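Local coordinates for hypothetical protein Atu2144 (Agrobacterium tumefaciens, PDB 2ODF) that is of unknown function but belongs to the N-formylglutamate amidohydrolase family, and so may be a zinc-dependent amidohydrolase, at residues Y79-P93 / R119-H131. Residues are numbered along the deposited sequence; the frame is centred on the assembly and turned at random.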
loop_
_atom_site.group_PDB
_atom_site.type_symbol
_atom_site.label_atom_id
_atom_site.label_comp_id
_atom_site.label_asym_id
_atom_site.label_seq_id
_atom_site.Cartn_x
_atom_site.Cartn_y
_atom_site.Cartn_z
ATOM N N TYR A 79 -4.784 -6.312 16.488
ATOM C CA TYR A 79 -3.529 -5.680 16.823
ATOM C C TYR A 79 -2.423 -6.089 15.832
ATOM O O TYR A 79 -2.481 -7.146 15.182
ATOM C CB TYR A 79 -3.151 -5.925 18.278
ATOM C CG TYR A 79 -2.778 -7.346 18.631
ATOM C CD1 TYR A 79 -3.767 -8.301 18.894
ATOM C CD2 TYR A 79 -1.457 -7.733 18.731
ATOM C CE1 TYR A 79 -3.440 -9.604 19.223
ATOM C CE2 TYR A 79 -1.121 -9.057 19.078
ATOM C CZ TYR A 79 -2.121 -9.978 19.312
ATOM O OH TYR A 79 -1.812 -11.296 19.641
ATOM N N GLN A 80 -1.454 -5.199 15.714
ATOM C CA GLN A 80 -0.288 -5.384 14.859
ATOM C C GLN A 80 0.792 -6.074 15.663
ATOM O O GLN A 80 1.097 -5.655 16.792
ATOM C CB GLN A 80 0.117 -3.985 14.381
ATOM C CG GLN A 80 1.287 -3.822 13.488
ATOM C CD GLN A 80 1.389 -4.800 12.314
ATOM O OE1 GLN A 80 0.725 -4.661 11.267
ATOM N NE2 GLN A 80 2.292 -5.725 12.451
ATOM N N ARG A 81 1.352 -7.149 15.110
ATOM C CA ARG A 81 2.348 -7.956 15.824
ATOM C C ARG A 81 3.812 -7.510 15.646
ATOM O O ARG A 81 4.689 -8.078 16.268
ATOM C CB ARG A 81 2.163 -9.435 15.454
ATOM C CG ARG A 81 0.790 -9.950 15.880
ATOM C CD ARG A 81 0.610 -11.411 15.657
ATOM N NE ARG A 81 1.490 -12.208 16.504
ATOM C CZ ARG A 81 2.602 -12.800 16.092
ATOM N NH1 ARG A 81 2.994 -12.703 14.823
ATOM N NH2 ARG A 81 3.329 -13.500 16.963
ATOM N N PHE A 82 4.060 -6.497 14.815
ATOM C CA PHE A 82 5.397 -5.965 14.583
ATOM C C PHE A 82 5.467 -4.466 14.730
ATOM O O PHE A 82 4.442 -3.767 14.644
ATOM C CB PHE A 82 5.920 -6.419 13.190
ATOM C CG PHE A 82 5.974 -7.919 13.063
ATOM C CD1 PHE A 82 7.089 -8.624 13.463
ATOM C CD2 PHE A 82 4.850 -8.619 12.662
ATOM C CE1 PHE A 82 7.090 -10.001 13.428
ATOM C CE2 PHE A 82 4.850 -9.968 12.613
ATOM C CZ PHE A 82 5.966 -10.665 12.994
ATOM N N SER A 83 6.696 -3.990 14.964
ATOM C CA SER A 83 6.965 -2.637 15.394
ATOM C C SER A 83 6.582 -1.567 14.398
ATOM O O SER A 83 6.797 -1.718 13.161
ATOM C CB SER A 83 8.451 -2.465 15.702
ATOM O OG SER A 83 8.744 -1.133 16.068
ATOM N N ARG A 84 6.081 -0.470 14.962
ATOM C CA ARG A 84 5.798 0.766 14.232
ATOM C C ARG A 84 7.072 1.349 13.583
ATOM O O ARG A 84 6.982 2.259 12.745
ATOM C CB ARG A 84 5.204 1.823 15.176
ATOM C CG ARG A 84 6.185 2.299 16.302
ATOM C CD ARG A 84 5.582 3.362 17.192
ATOM N NE ARG A 84 5.208 4.548 16.433
ATOM C CZ ARG A 84 4.729 5.673 16.945
ATOM N NH1 ARG A 84 4.518 5.785 18.244
ATOM N NH2 ARG A 84 4.426 6.676 16.142
ATOM N N LEU A 85 8.244 0.905 14.041
ATOM C CA LEU A 85 9.505 1.331 13.401
ATOM C C LEU A 85 9.644 0.811 11.982
ATOM O O LEU A 85 10.257 1.491 11.145
ATOM C CB LEU A 85 10.720 0.917 14.208
ATOM C CG LEU A 85 10.951 1.642 15.532
ATOM C CD1 LEU A 85 11.998 0.871 16.298
ATOM C CD2 LEU A 85 11.358 3.047 15.325
ATOM N N VAL A 86 9.083 -0.368 11.704
ATOM C CA VAL A 86 9.108 -0.938 10.375
ATOM C C VAL A 86 8.000 -0.312 9.508
ATOM O O VAL A 86 8.245 0.162 8.396
ATOM C CB VAL A 86 9.011 -2.483 10.396
ATOM C CG1 VAL A 86 9.107 -3.040 8.958
ATOM C CG2 VAL A 86 10.161 -3.061 11.238
ATOM N N TYR A 87 6.789 -0.265 10.045
ATOM C CA TYR A 87 5.691 0.444 9.388
ATOM C C TYR A 87 4.721 0.896 10.476
ATOM O O TYR A 87 4.196 0.054 11.233
ATOM C CB TYR A 87 4.957 -0.407 8.313
ATOM C CG TYR A 87 4.059 0.475 7.473
ATOM C CD1 TYR A 87 2.938 1.085 8.037
ATOM C CD2 TYR A 87 4.364 0.783 6.152
ATOM C CE1 TYR A 87 2.148 1.959 7.307
ATOM C CE2 TYR A 87 3.559 1.649 5.416
ATOM C CZ TYR A 87 2.454 2.253 6.016
ATOM O OH TYR A 87 1.637 3.154 5.336
ATOM N N ASP A 88 4.484 2.204 10.554
ATOM C CA ASP A 88 3.515 2.761 11.498
ATOM C C ASP A 88 2.132 2.643 10.878
ATOM O O ASP A 88 1.756 3.428 10.014
ATOM C CB ASP A 88 3.837 4.223 11.842
ATOM C CG ASP A 88 2.973 4.758 12.982
ATOM O OD1 ASP A 88 1.868 4.203 13.208
ATOM O OD2 ASP A 88 3.406 5.716 13.652
ATOM N N CYS A 89 1.385 1.634 11.312
ATOM C CA CYS A 89 0.091 1.342 10.694
ATOM C C CYS A 89 -0.956 2.433 10.923
ATOM O O CYS A 89 -2.017 2.401 10.304
ATOM C CB CYS A 89 -0.412 -0.005 11.149
ATOM S SG CYS A 89 0.447 -1.341 10.363
ATOM N N ASN A 90 -0.661 3.398 11.788
ATOM C CA ASN A 90 -1.523 4.566 11.943
ATOM C C ASN A 90 -1.077 5.706 11.021
ATOM O O ASN A 90 -1.363 6.848 11.299
ATOM C CB ASN A 90 -1.531 5.065 13.408
ATOM C CG ASN A 90 -2.715 6.001 13.712
ATOM O OD1 ASN A 90 -3.743 5.955 13.049
ATOM N ND2 ASN A 90 -2.573 6.817 14.740
ATOM N N ARG A 91 -0.369 5.384 9.935
ATOM C CA ARG A 91 0.062 6.368 8.932
ATOM C C ARG A 91 -0.103 5.802 7.511
ATOM O O ARG A 91 0.175 4.628 7.297
ATOM C CB ARG A 91 1.526 6.706 9.113
ATOM C CG ARG A 91 1.845 7.405 10.425
ATOM C CD ARG A 91 1.253 8.794 10.554
ATOM N NE ARG A 91 1.745 9.342 11.808
ATOM C CZ ARG A 91 1.975 10.620 12.081
ATOM N NH1 ARG A 91 1.782 11.594 11.200
ATOM N NH2 ARG A 91 2.445 10.918 13.290
ATOM N N PRO A 92 -0.549 6.628 6.551
ATOM C CA PRO A 92 -0.587 6.170 5.174
ATOM C C PRO A 92 0.830 6.147 4.570
ATOM O O PRO A 92 1.735 6.839 5.082
ATOM C CB PRO A 92 -1.482 7.221 4.496
ATOM C CG PRO A 92 -1.276 8.443 5.288
ATOM C CD PRO A 92 -1.069 7.996 6.680
ATOM N N PRO A 93 1.046 5.337 3.519
ATOM C CA PRO A 93 2.379 5.186 2.992
ATOM C C PRO A 93 2.985 6.452 2.382
ATOM O O PRO A 93 4.199 6.510 2.255
ATOM C CB PRO A 93 2.238 4.059 1.956
ATOM C CG PRO A 93 0.853 3.922 1.674
ATOM C CD PRO A 93 0.079 4.459 2.842
ATOM N N ARG A 119 9.783 -0.063 0.414
ATOM C CA ARG A 119 8.527 0.586 0.743
ATOM C C ARG A 119 7.340 -0.287 0.352
ATOM O O ARG A 119 6.393 -0.433 1.125
ATOM C CB ARG A 119 8.402 1.935 0.056
ATOM C CG ARG A 119 9.450 2.975 0.559
ATOM C CD ARG A 119 9.141 4.382 0.056
ATOM N NE ARG A 119 8.009 4.933 0.782
ATOM C CZ ARG A 119 8.085 5.511 1.979
ATOM N NH1 ARG A 119 9.245 5.645 2.611
ATOM N NH2 ARG A 119 6.989 5.959 2.546
ATOM N N PHE A 120 7.404 -0.895 -0.821
ATOM C CA PHE A 120 6.329 -1.761 -1.241
ATOM C C PHE A 120 6.264 -2.979 -0.292
ATOM O O PHE A 120 5.200 -3.338 0.138
ATOM C CB PHE A 120 6.438 -2.213 -2.706
ATOM C CG PHE A 120 5.344 -3.122 -3.082
ATOM C CD1 PHE A 120 4.084 -2.627 -3.348
ATOM C CD2 PHE A 120 5.502 -4.479 -2.980
ATOM C CE1 PHE A 120 3.049 -3.476 -3.628
ATOM C CE2 PHE A 120 4.472 -5.319 -3.238
ATOM C CZ PHE A 120 3.237 -4.815 -3.553
ATOM N N ALA A 121 7.410 -3.590 -0.005
ATOM C CA ALA A 121 7.485 -4.778 0.836
ATOM C C ALA A 121 6.784 -4.548 2.179
ATOM O O ALA A 121 5.918 -5.342 2.591
ATOM C CB ALA A 121 8.968 -5.198 1.047
ATOM N N ARG A 122 7.118 -3.433 2.834
ATOM C CA ARG A 122 6.538 -3.121 4.148
ATOM C C ARG A 122 5.069 -2.785 4.052
ATOM O O ARG A 122 4.286 -3.197 4.874
ATOM C CB ARG A 122 7.283 -1.955 4.768
ATOM C CG ARG A 122 8.743 -2.264 5.000
ATOM C CD ARG A 122 9.373 -1.127 5.692
ATOM N NE ARG A 122 10.815 -1.266 5.842
ATOM C CZ ARG A 122 11.552 -0.536 6.676
ATOM N NH1 ARG A 122 10.975 0.346 7.490
ATOM N NH2 ARG A 122 12.872 -0.693 6.700
ATOM N N THR A 123 4.700 -2.008 3.040
ATOM C CA THR A 123 3.312 -1.641 2.825
ATOM C C THR A 123 2.417 -2.868 2.604
ATOM O O THR A 123 1.308 -2.964 3.147
ATOM C CB THR A 123 3.185 -0.656 1.622
ATOM O OG1 THR A 123 3.982 0.526 1.847
ATOM C CG2 THR A 123 1.768 -0.266 1.408
ATOM N N SER A 124 2.923 -3.823 1.836
ATOM C CA SER A 124 2.187 -5.029 1.477
ATOM C C SER A 124 2.036 -6.024 2.606
ATOM O O SER A 124 1.040 -6.725 2.661
ATOM C CB SER A 124 2.897 -5.770 0.336
ATOM O OG SER A 124 2.195 -6.954 0.031
ATOM N N ALA A 125 3.059 -6.116 3.436
ATOM C CA ALA A 125 3.194 -7.166 4.452
ATOM C C ALA A 125 2.605 -6.755 5.794
ATOM O O ALA A 125 2.072 -7.607 6.510
ATOM C CB ALA A 125 4.643 -7.534 4.632
ATOM N N LEU A 126 2.714 -5.461 6.127
ATOM C CA LEU A 126 2.290 -4.947 7.421
ATOM C C LEU A 126 1.060 -4.078 7.363
ATOM O O LEU A 126 0.148 -4.324 8.113
ATOM C CB LEU A 126 3.410 -4.178 8.104
ATOM C CG LEU A 126 4.623 -5.030 8.522
ATOM C CD1 LEU A 126 5.726 -4.092 9.000
ATOM C CD2 LEU A 126 4.280 -6.137 9.581
ATOM N N TYR A 127 1.023 -3.083 6.466
ATOM C CA TYR A 127 -0.000 -2.047 6.514
ATOM C C TYR A 127 -1.309 -2.509 5.903
ATOM O O TYR A 127 -2.373 -2.406 6.540
ATOM C CB TYR A 127 0.541 -0.776 5.823
ATOM C CG TYR A 127 -0.438 0.345 5.606
ATOM C CD1 TYR A 127 -0.871 1.156 6.653
ATOM C CD2 TYR A 127 -0.897 0.637 4.318
ATOM C CE1 TYR A 127 -1.753 2.231 6.410
ATOM C CE2 TYR A 127 -1.735 1.692 4.083
ATOM C CZ TYR A 127 -2.175 2.477 5.106
ATOM O OH TYR A 127 -3.046 3.502 4.794
ATOM N N VAL A 128 -1.239 -3.072 4.697
ATOM C CA VAL A 128 -2.462 -3.466 4.002
ATOM C C VAL A 128 -3.159 -4.642 4.720
ATOM O O VAL A 128 -4.370 -4.597 4.897
ATOM C CB VAL A 128 -2.265 -3.625 2.446
ATOM C CG1 VAL A 128 -3.540 -4.207 1.790
ATOM C CG2 VAL A 128 -1.925 -2.242 1.798
ATOM N N PRO A 129 -2.430 -5.702 5.123
ATOM C CA PRO A 129 -3.084 -6.784 5.859
ATOM C C PRO A 129 -3.784 -6.317 7.134
ATOM O O PRO A 129 -4.922 -6.721 7.370
ATOM C CB PRO A 129 -1.922 -7.780 6.168
ATOM C CG PRO A 129 -0.960 -7.532 5.063
ATOM C CD PRO A 129 -1.022 -6.047 4.821
ATOM N N PHE A 130 -3.164 -5.412 7.883
ATOM C CA PHE A 130 -3.724 -4.898 9.108
ATOM C C PHE A 130 -5.074 -4.197 8.853
ATOM O O PHE A 130 -6.096 -4.578 9.434
ATOM C CB PHE A 130 -2.717 -3.986 9.826
ATOM C CG PHE A 130 -3.233 -3.420 11.113
ATOM C CD1 PHE A 130 -3.291 -4.210 12.260
ATOM C CD2 PHE A 130 -3.682 -2.107 11.180
ATOM C CE1 PHE A 130 -3.813 -3.682 13.437
ATOM C CE2 PHE A 130 -4.210 -1.592 12.351
ATOM C CZ PHE A 130 -4.277 -2.380 13.469
ATOM N N HIS A 131 -5.074 -3.218 7.979
ATOM C CA HIS A 131 -6.253 -2.496 7.669
ATOM C C HIS A 131 -7.305 -3.315 6.962
ATOM O O HIS A 131 -8.445 -3.107 7.160
ATOM C CB HIS A 131 -5.926 -1.178 7.019
ATOM C CG HIS A 131 -5.227 -0.231 7.936
ATOM N ND1 HIS A 131 -5.854 0.375 8.985
ATOM C CD2 HIS A 131 -3.937 0.142 8.004
ATOM C CE1 HIS A 131 -4.984 1.102 9.647
ATOM N NE2 HIS A 131 -3.818 0.986 9.061
#
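Q80 faces F130 where strand 77-80 ends, and the loop that follows doubles back over helix 116-143: Y87 lies by R122, C89 returns to Y127 (5.4 Å between CA atoms) and P93 ends by T123. A type I turn from D88 to R91 bends the loop, while a wider pi-type turn at 123-127 interrupts the regular helix.

L126 packs against the loop with both branches: its CD1 branch meets V86 CG1 at 3.5 Å and Y87 CB, and its CD2 branch meets F82. Beside it, the Y87 and Y127 rings are tilted 30° from each other and offset so far that they hardly overlap. Y127 CB sits over one face of the Y87 ring, 3.6 Å from its centroid, and Y87 OH in turn lies above the centre of the Y127 ring while donating to R91 O. With CG anti to the backbone N (chi1 172°), Y127 extends toward P93 CD, and its hydroxyl bonds H208 beyond.

Three helix side chains grip loop carbonyls. R122 NH1 meets a lone pair of V86 O at 2.9 Å; E118 and N111 hold the same guanidinium. H131 NE2 donates in its ring plane to C89 O (2.6 Å), its other nitrogen bonding H213. R119 NH2 reaches P93 O at 2.9 Å.

Side-chain donors thus satisfy carbonyls of an irregular loop, fixing its path over an apolar and aromatic core; the E118 carboxylate probably offsets the buried charge of R122.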